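Local coordinates for GCN5-related N-acetyltransferase:Aminotransferase, class-II (Rhodopseudomonas palustris, PDB 2FIW), which binds acetyl coenzyme A in a GNAT fold and probably transfers its acetyl group to an amine substrate, at residues M5-L10 with R97-L103; P73-A77 with L88-Y94. All blocks are in the same frame, centred on the assembly; numbering follows the deposited sequence. Where two conformers were deposited one is given.

Contact 1. Residues M5-L10 with R97-L103; sequences MSTPAL and RDVGTTL. With ACO (acetyl coenzyme *a), chain C.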
loop_
_atom_site.group_PDB
_atom_site.type_symbol
_atom_site.label_atom_id
_atom_site.label_comp_id
_atom_site.label_asym_id
_atom_site.label_seq_id
_atom_site.Cartn_x
_atom_site.Cartn_y
_atom_site.Cartn_z
HETATM N N MSE A 5 -13.434 1.602 -15.619
HETATM C CA MSE A 5 -12.214 0.811 -15.554
HETATM C C MSE A 5 -12.545 -0.677 -15.449
HETATM O O MSE A 5 -13.562 -1.072 -14.896
HETATM C CB MSE A 5 -11.337 1.222 -14.358
HETATM C CG MSE A 5 -10.857 2.681 -14.280
HETATM SE SE MSE A 5 -9.793 3.269 -15.790
HETATM C CE MSE A 5 -8.654 1.775 -16.153
ATOM N N SER A 6 -11.675 -1.493 -16.019
ATOM C CA SER A 6 -11.610 -2.899 -15.707
ATOM C C SER A 6 -11.035 -3.098 -14.289
ATOM O O SER A 6 -10.288 -2.256 -13.768
ATOM C CB SER A 6 -10.726 -3.604 -16.730
ATOM O OG SER A 6 -11.250 -3.450 -18.040
ATOM N N THR A 7 -11.398 -4.204 -13.661
ATOM C CA THR A 7 -10.849 -4.571 -12.369
ATOM C C THR A 7 -9.625 -5.437 -12.618
ATOM O O THR A 7 -9.671 -6.352 -13.431
ATOM C CB THR A 7 -11.888 -5.364 -11.563
ATOM O OG1 THR A 7 -13.157 -4.697 -11.638
ATOM C CG2 THR A 7 -11.500 -5.446 -10.120
ATOM N N PRO A 8 -8.509 -5.149 -11.945
ATOM C CA PRO A 8 -7.420 -6.100 -12.117
ATOM C C PRO A 8 -7.683 -7.432 -11.392
ATOM O O PRO A 8 -8.501 -7.497 -10.469
ATOM C CB PRO A 8 -6.215 -5.372 -11.501
ATOM C CG PRO A 8 -6.792 -4.413 -10.548
ATOM C CD PRO A 8 -8.142 -4.026 -11.068
ATOM N N ALA A 9 -7.003 -8.480 -11.852
ATOM C CA ALA A 9 -6.941 -9.745 -11.147
ATOM C C ALA A 9 -6.063 -9.577 -9.918
ATOM O O ALA A 9 -5.083 -8.824 -9.936
ATOM C CB ALA A 9 -6.377 -10.805 -12.044
ATOM N N LEU A 10 -6.427 -10.267 -8.846
ATOM C CA LEU A 10 -5.675 -10.249 -7.599
ATOM C C LEU A 10 -5.322 -11.685 -7.232
ATOM O O LEU A 10 -6.139 -12.594 -7.390
ATOM C CB LEU A 10 -6.500 -9.616 -6.474
ATOM C CG LEU A 10 -7.144 -8.234 -6.648
ATOM C CD1 LEU A 10 -7.837 -7.806 -5.352
ATOM C CD2 LEU A 10 -6.136 -7.180 -7.054
ATOM N N ARG A 97 -6.021 3.775 -12.393
ATOM C CA ARG A 97 -6.629 2.711 -13.176
ATOM C C ARG A 97 -7.490 1.831 -12.274
ATOM O O ARG A 97 -7.841 0.712 -12.640
ATOM C CB ARG A 97 -5.526 1.890 -13.860
ATOM C CG ARG A 97 -5.028 2.523 -15.139
ATOM C CD ARG A 97 -3.600 2.155 -15.489
ATOM N NE ARG A 97 -3.514 1.243 -16.615
ATOM C CZ ARG A 97 -2.553 1.244 -17.547
ATOM N NH1 ARG A 97 -1.559 2.137 -17.530
ATOM N NH2 ARG A 97 -2.594 0.333 -18.520
ATOM N N ASP A 98 -7.824 2.355 -11.093
ATOM C CA ASP A 98 -8.519 1.621 -10.025
ATOM C C ASP A 98 -7.824 0.345 -9.497
ATOM O O ASP A 98 -8.473 -0.537 -8.939
ATOM C CB ASP A 98 -9.994 1.382 -10.383
ATOM C CG ASP A 98 -10.840 2.652 -10.274
ATOM O OD1 ASP A 98 -11.857 2.749 -11.002
ATOM O OD2 ASP A 98 -10.486 3.562 -9.481
ATOM N N VAL A 99 -6.506 0.255 -9.670
ATOM C CA VAL A 99 -5.713 -0.831 -9.069
ATOM C C VAL A 99 -5.714 -0.696 -7.524
ATOM O O VAL A 99 -6.051 -1.642 -6.812
ATOM C CB VAL A 99 -4.241 -0.877 -9.595
ATOM C CG1 VAL A 99 -3.414 -1.914 -8.831
ATOM C CG2 VAL A 99 -4.187 -1.178 -11.088
ATOM N N GLY A 100 -5.373 0.489 -7.015
ATOM C CA GLY A 100 -5.414 0.758 -5.574
ATOM C C GLY A 100 -6.746 0.409 -4.928
ATOM O O GLY A 100 -6.788 -0.271 -3.889
ATOM N N THR A 101 -7.833 0.883 -5.543
ATOM C CA THR A 101 -9.203 0.620 -5.069
ATOM C C THR A 101 -9.561 -0.871 -5.014
ATOM O O THR A 101 -10.096 -1.352 -4.027
ATOM C CB THR A 101 -10.246 1.392 -5.939
ATOM O OG1 THR A 101 -10.016 2.797 -5.802
ATOM C CG2 THR A 101 -11.681 1.071 -5.547
ATOM N N THR A 102 -9.258 -1.591 -6.080
ATOM C CA THR A 102 -9.447 -3.035 -6.139
ATOM C C THR A 102 -8.686 -3.730 -5.004
ATOM O O THR A 102 -9.245 -4.558 -4.305
ATOM C CB THR A 102 -9.000 -3.578 -7.535
ATOM O OG1 THR A 102 -9.783 -2.939 -8.555
ATOM C CG2 THR A 102 -9.190 -5.080 -7.645
ATOM N N LEU A 103 -7.426 -3.356 -4.810
ATOM C CA LEU A 103 -6.601 -3.940 -3.767
ATOM C C LEU A 103 -7.179 -3.699 -2.384
ATOM O O LEU A 103 -7.284 -4.636 -1.586
ATOM C CB LEU A 103 -5.177 -3.391 -3.833
ATOM C CG LEU A 103 -4.218 -3.995 -4.849
ATOM C CD1 LEU A 103 -2.981 -3.105 -4.910
ATOM C CD2 LEU A 103 -3.875 -5.496 -4.510
HETATM N N1A ACO C . -10.205 8.676 -14.685
HETATM C C2A ACO C . -9.989 9.570 -13.698
HETATM N N3A ACO C . -9.667 9.175 -12.452
HETATM C C4A ACO C . -9.538 7.852 -12.120
HETATM C C5A ACO C . -9.741 6.873 -13.080
HETATM C C6A ACO C . -10.100 7.338 -14.454
HETATM N N6A ACO C . -10.321 6.451 -15.456
HETATM N N7A ACO C . -9.554 5.673 -12.487
HETATM C C8A ACO C . -9.236 5.905 -11.190
HETATM N N9A ACO C . -9.237 7.228 -10.974
HETATM C C1B ACO C . -8.939 7.968 -9.718
HETATM C C2B ACO C . -9.815 7.610 -8.532
HETATM O O2B ACO C . -11.051 8.325 -8.572
HETATM C C3B ACO C . -8.943 8.051 -7.368
HETATM O O3B ACO C . -9.265 9.378 -6.947
HETATM P P3B ACO C . -8.974 9.904 -5.442
HETATM O O7A ACO C . -7.475 10.164 -5.334
HETATM O O8A ACO C . -9.427 8.771 -4.550
HETATM O O9A ACO C . -9.829 11.150 -5.363
HETATM C C4B ACO C . -7.502 8.002 -7.890
HETATM O O4B ACO C . -7.579 7.788 -9.300
HETATM C C5B ACO C . -6.683 6.872 -7.267
HETATM O O5B ACO C . -7.468 5.671 -7.321
HETATM P P1A ACO C . -6.888 4.264 -7.838
HETATM O O1A ACO C . -6.622 4.339 -9.328
HETATM O O2A ACO C . -7.836 3.230 -7.273
HETATM O O3A ACO C . -5.501 4.193 -7.013
HETATM P P2A ACO C . -4.073 3.967 -7.681
HETATM O O4A ACO C . -3.708 5.222 -8.426
HETATM O O5A ACO C . -4.114 2.652 -8.405
HETATM O O6A ACO C . -3.092 3.804 -6.403
HETATM C CBP ACO C . -1.857 4.677 -4.426
HETATM C CCP ACO C . -3.185 4.573 -5.195
HETATM C CDP ACO C . -2.068 5.647 -3.270
HETATM C CEP ACO C . -1.454 3.308 -3.901
HETATM C CAP ACO C . -0.712 5.167 -5.346
HETATM O OAP ACO C . -0.893 6.539 -5.737
HETATM C C9P ACO C . 0.721 4.942 -4.875
HETATM O O9P ACO C . 1.350 3.808 -5.163
HETATM N N8P ACO C . 1.325 5.856 -4.233
HETATM C C7P ACO C . 2.704 5.899 -3.726
HETATM C C6P ACO C . 2.972 4.952 -2.555
HETATM C C5P ACO C . 2.077 5.327 -1.413
HETATM O O5P ACO C . 1.911 6.499 -1.100
HETATM N N4P ACO C . 1.481 4.321 -0.791
HETATM C C3P ACO C . 0.555 4.448 0.316
HETATM C C2P ACO C . 1.379 4.519 1.591
HETATM S S1P ACO C . 0.226 4.149 2.859
HETATM C C ACO C . 0.571 2.579 3.299
HETATM O O ACO C . 1.148 1.828 2.520
HETATM C CH3 ACO C . 0.217 2.172 4.508
HETATM O O HOH W 1 -13.754 2.805 -13.048
HETATM O O HOH W 2 -7.691 -1.556 -13.736
#
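This is a contact of mixed chemistry between a loop with the start of a strand and a helix N-terminus: the N-terminal segment 5-10, leading into the edge strand 9-12, lies along the first turn of helix 99-112 beside the bound acetyl coenzyme A. It buries 425 Å² in total, yet no direct hydrogen bond joins the two segments. Van der Waals packing does most of the work. Pro8 sits against the turn, its CD 3.2 Å from Thr102 OG1 and its CG 4.0 Å from Val99 CA. Thr7 CG2 meets Thr102 CG2 at 3.4 Å, and Leu10 CD2 reaches Leu103 CD2 at 3.8 Å; Leu10 and Leu103 both also touch Ala67 of strand 63-69. Thr102 OG1 donates to Asp98 O at 2.8 Å; its approach to Pro8 CD is a van der Waals contact. Polar cohesion comes from two waters: one accepts from Met5 N (2.9 Å) and donates to Asp98 OD1 (2.8 Å), the other donates to Ser6 O (2.7 Å) and Arg97 O (2.5 Å). The N-cap and first turn hold the pyrophosphate, as in the GNAT phosphate-binding loop: Asp98 N donates to ACO O1A, Gly100 N to ACO O5A and Thr101 N to ACO O2A, each at 2.9 Å, and Thr101 OG1 to ACO O2A at 2.7 Å. An ideal CB on Gly100 would come 2.6 Å from ACO O3A. Selenomethionine Met5 puts its SE 3.2 Å from ACO N6A. The amides of Asp98, Gly100 and Thr101 thus go to phosphate oxygens, while apolar packing and water hold the N-terminal segment.

Contact 2. Residues P73-A77 with L88-Y94; sequences PVGFA and LYVHPDY. With ACO (acetyl coenzyme *a), chain C.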
loop_
_atom_site.group_PDB
_atom_site.type_symbol
_atom_site.label_atom_id
_atom_site.label_comp_id
_atom_site.label_asym_id
_atom_site.label_seq_id
_atom_site.Cartn_x
_atom_site.Cartn_y
_atom_site.Cartn_z
ATOM N N PRO A 73 2.410 -8.123 -12.726
ATOM C CA PRO A 73 2.162 -7.444 -11.458
ATOM C C PRO A 73 2.350 -5.925 -11.574
ATOM O O PRO A 73 3.390 -5.459 -12.056
ATOM C CB PRO A 73 3.209 -8.062 -10.522
ATOM C CG PRO A 73 3.572 -9.356 -11.165
ATOM C CD PRO A 73 3.557 -9.037 -12.611
ATOM N N VAL A 74 1.336 -5.184 -11.136
ATOM C CA VAL A 74 1.272 -3.738 -11.308
ATOM C C VAL A 74 0.996 -3.017 -9.979
ATOM O O VAL A 74 0.905 -1.792 -9.957
ATOM C CB VAL A 74 0.166 -3.315 -12.346
ATOM C CG1 VAL A 74 0.465 -3.888 -13.730
ATOM C CG2 VAL A 74 -1.229 -3.718 -11.894
ATOM N N GLY A 75 0.854 -3.787 -8.895
ATOM C CA GLY A 75 0.490 -3.254 -7.587
ATOM C C GLY A 75 0.367 -4.344 -6.541
ATOM O O GLY A 75 0.180 -5.517 -6.879
ATOM N N PHE A 76 0.495 -3.970 -5.269
ATOM C CA PHE A 76 0.274 -4.911 -4.174
ATOM C C PHE A 76 -0.203 -4.194 -2.897
ATOM O O PHE A 76 -0.023 -2.966 -2.724
ATOM C CB PHE A 76 1.526 -5.781 -3.902
ATOM C CG PHE A 76 2.606 -5.058 -3.146
ATOM C CD1 PHE A 76 3.474 -4.179 -3.811
ATOM C CD2 PHE A 76 2.728 -5.212 -1.760
ATOM C CE1 PHE A 76 4.460 -3.495 -3.104
ATOM C CE2 PHE A 76 3.714 -4.538 -1.048
ATOM C CZ PHE A 76 4.585 -3.679 -1.723
ATOM N N ALA A 77 -0.840 -4.950 -2.015
ATOM C CA ALA A 77 -1.245 -4.406 -0.728
ATOM C C ALA A 77 -1.165 -5.498 0.330
ATOM O O ALA A 77 -1.186 -6.685 0.010
ATOM C CB ALA A 77 -2.645 -3.797 -0.802
ATOM N N LEU A 88 0.323 -0.456 0.615
ATOM C CA LEU A 88 -0.436 -0.216 -0.608
ATOM C C LEU A 88 0.498 0.485 -1.574
ATOM O O LEU A 88 0.871 1.630 -1.337
ATOM C CB LEU A 88 -1.632 0.699 -0.344
ATOM C CG LEU A 88 -2.871 0.602 -1.253
ATOM C CD1 LEU A 88 -3.565 1.954 -1.406
ATOM C CD2 LEU A 88 -2.688 -0.064 -2.619
ATOM N N TYR A 89 0.893 -0.195 -2.643
ATOM C CA TYR A 89 1.851 0.353 -3.613
ATOM C C TYR A 89 1.470 -0.080 -5.023
ATOM O O TYR A 89 1.489 -1.266 -5.353
ATOM C CB TYR A 89 3.304 -0.053 -3.270
ATOM C CG TYR A 89 3.733 0.462 -1.928
ATOM C CD1 TYR A 89 4.305 1.734 -1.800
ATOM C CD2 TYR A 89 3.527 -0.295 -0.767
ATOM C CE1 TYR A 89 4.672 2.242 -0.545
ATOM C CE2 TYR A 89 3.886 0.195 0.498
ATOM C CZ TYR A 89 4.465 1.466 0.601
ATOM O OH TYR A 89 4.821 1.976 1.841
ATOM N N VAL A 90 1.091 0.889 -5.839
ATOM C CA VAL A 90 0.808 0.672 -7.253
ATOM C C VAL A 90 1.985 1.195 -8.056
ATOM O O VAL A 90 2.517 2.253 -7.738
ATOM C CB VAL A 90 -0.500 1.400 -7.672
ATOM C CG1 VAL A 90 -0.808 1.196 -9.198
ATOM C CG2 VAL A 90 -1.667 0.920 -6.790
ATOM N N HIS A 91 2.398 0.461 -9.086
ATOM C CA HIS A 91 3.492 0.897 -9.949
ATOM C C HIS A 91 3.116 2.246 -10.559
ATOM O O HIS A 91 1.942 2.443 -10.890
ATOM C CB HIS A 91 3.768 -0.141 -11.048
ATOM C CG HIS A 91 5.084 0.044 -11.733
ATOM N ND1 HIS A 91 5.234 0.832 -12.859
ATOM C CD2 HIS A 91 6.321 -0.413 -11.425
ATOM C CE1 HIS A 91 6.506 0.835 -13.223
ATOM N NE2 HIS A 91 7.187 0.082 -12.375
ATOM N N PRO A 92 4.085 3.192 -10.666
ATOM C CA PRO A 92 3.803 4.532 -11.217
ATOM C C PRO A 92 3.229 4.539 -12.646
ATOM O O PRO A 92 2.460 5.416 -12.990
ATOM C CB PRO A 92 5.164 5.229 -11.182
ATOM C CG PRO A 92 6.158 4.185 -10.957
ATOM C CD PRO A 92 5.492 3.072 -10.243
ATOM N N ASP A 93 3.587 3.547 -13.454
ATOM C CA ASP A 93 3.030 3.406 -14.790
ATOM C C ASP A 93 1.569 2.945 -14.835
ATOM O O ASP A 93 0.956 2.987 -15.897
ATOM C CB ASP A 93 3.930 2.500 -15.638
ATOM C CG ASP A 93 5.273 3.159 -15.953
ATOM O OD1 ASP A 93 5.285 4.396 -16.136
ATOM O OD2 ASP A 93 6.311 2.463 -16.001
ATOM N N TYR A 94 1.002 2.552 -13.691
ATOM C CA TYR A 94 -0.357 1.997 -13.681
ATOM C C TYR A 94 -1.328 2.646 -12.718
ATOM O O TYR A 94 -2.385 2.068 -12.410
ATOM C CB TYR A 94 -0.312 0.498 -13.454
ATOM C CG TYR A 94 0.437 -0.213 -14.550
ATOM C CD1 TYR A 94 -0.224 -0.643 -15.702
ATOM C CD2 TYR A 94 1.806 -0.437 -14.448
ATOM C CE1 TYR A 94 0.452 -1.286 -16.718
ATOM C CE2 TYR A 94 2.503 -1.074 -15.469
ATOM C CZ TYR A 94 1.816 -1.494 -16.599
ATOM O OH TYR A 94 2.501 -2.143 -17.596
HETATM N N1A ACO C . -10.205 8.676 -14.685
HETATM C C2A ACO C . -9.989 9.570 -13.698
HETATM N N3A ACO C . -9.667 9.175 -12.452
HETATM C C4A ACO C . -9.538 7.852 -12.120
HETATM C C5A ACO C . -9.741 6.873 -13.080
HETATM C C6A ACO C . -10.100 7.338 -14.454
HETATM N N6A ACO C . -10.321 6.451 -15.456
HETATM N N7A ACO C . -9.554 5.673 -12.487
HETATM C C8A ACO C . -9.236 5.905 -11.190
HETATM N N9A ACO C . -9.237 7.228 -10.974
HETATM C C1B ACO C . -8.939 7.968 -9.718
HETATM C C2B ACO C . -9.815 7.610 -8.532
HETATM O O2B ACO C . -11.051 8.325 -8.572
HETATM C C3B ACO C . -8.943 8.051 -7.368
HETATM O O3B ACO C . -9.265 9.378 -6.947
HETATM P P3B ACO C . -8.974 9.904 -5.442
HETATM O O7A ACO C . -7.475 10.164 -5.334
HETATM O O8A ACO C . -9.427 8.771 -4.550
HETATM O O9A ACO C . -9.829 11.150 -5.363
HETATM C C4B ACO C . -7.502 8.002 -7.890
HETATM O O4B ACO C . -7.579 7.788 -9.300
HETATM C C5B ACO C . -6.683 6.872 -7.267
HETATM O O5B ACO C . -7.468 5.671 -7.321
HETATM P P1A ACO C . -6.888 4.264 -7.838
HETATM O O1A ACO C . -6.622 4.339 -9.328
HETATM O O2A ACO C . -7.836 3.230 -7.273
HETATM O O3A ACO C . -5.501 4.193 -7.013
HETATM P P2A ACO C . -4.073 3.967 -7.681
HETATM O O4A ACO C . -3.708 5.222 -8.426
HETATM O O5A ACO C . -4.114 2.652 -8.405
HETATM O O6A ACO C . -3.092 3.804 -6.403
HETATM C CBP ACO C . -1.857 4.677 -4.426
HETATM C CCP ACO C . -3.185 4.573 -5.195
HETATM C CDP ACO C . -2.068 5.647 -3.270
HETATM C CEP ACO C . -1.454 3.308 -3.901
HETATM C CAP ACO C . -0.712 5.167 -5.346
HETATM O OAP ACO C . -0.893 6.539 -5.737
HETATM C C9P ACO C . 0.721 4.942 -4.875
HETATM O O9P ACO C . 1.350 3.808 -5.163
HETATM N N8P ACO C . 1.325 5.856 -4.233
HETATM C C7P ACO C . 2.704 5.899 -3.726
HETATM C C6P ACO C . 2.972 4.952 -2.555
HETATM C C5P ACO C . 2.077 5.327 -1.413
HETATM O O5P ACO C . 1.911 6.499 -1.100
HETATM N N4P ACO C . 1.481 4.321 -0.791
HETATM C C3P ACO C . 0.555 4.448 0.316
HETATM C C2P ACO C . 1.379 4.519 1.591
HETATM S S1P ACO C . 0.226 4.149 2.859
HETATM C C ACO C . 0.571 2.579 3.299
HETATM O O ACO C . 1.148 1.828 2.520
HETATM C CH3 ACO C . 0.217 2.172 4.508
#
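Most unusual here is a classic beta bulge in strand 72-80, where Val74 and Gly75 both face Ala67 of strand 63-69, while the opposite edge still pairs with strand 84-90. The distortion is plain in the backbone: Val74 has phi/psi of -128/0° and Gly75 of 179/158°. Pairing toward Ala77 is regular; the axes of segments 73-77 and 88-90 approach to 4.7 Å, with their directions 171° apart. Phe76 and Tyr89 form the hydrogen-bonded pair, with Phe76 N to Tyr89 O and Tyr89 N to Phe76 O both 2.9 Å; Gly75-Val90 and Ala77-Leu88 are non-hydrogen-bonded pairs, with CA atoms 4.0 and 4.3 Å apart. His91 N donates to Val74 O at 2.8 Å, continuing the pairing past the last strand residue. From within the bulge, Val74 CG1 makes a CH-pi contact with Tyr94, 3.6 Å from the ring centroid and 5° off its normal. The Phe76 and Tyr89 side chains share the sheet face packed by helix 18-32; their ring planes differ by 26° but, with centroids 5.6 Å apart, barely overlap, and Phe76 CE1 instead packs on Tyr89 CB at 3.6 Å. Tyr89 OH is hydrogen-bonded to Trp45. The edge of 88-90 turned away from 73-77, on the side of strand 118-123, receives the cofactor: ACO N4P donates to Leu88 O at 2.8 Å and Val90 N to ACO O9P at 3.0 Å. Pantetheine therefore binds backbone polar groups much as a neighbouring strand would, as known from GNAT enzymes, and the thioester carbonyl lies close enough for a weak bond from Leu88 N to ACO O at 3.1 Å.

Contact 2 is the more buried, with no exposed residue among those that touch and its centre about 8 Å from the chain centre; contact 1 is partly buried, its centre about 13 Å out. They meet where helix 99-112, which follows strand 84-90, packs on the sheet: Leu103 CD1 lies 3.8 Å from Leu88 CD2, and Val99 CG1 3.9 Å from Val90 CG2. Both also serve one ligand, 97-103 its pyrophosphate and 88-90 its pantetheine arm and acetyl end. Both have apolar contacts, but their polar cohesion differs: contact 2 adds direct main-chain hydrogen bonds between paired strands in the interior, contact 1 only water bridges between the N-terminal segment and the helix N-terminus nearer the surface.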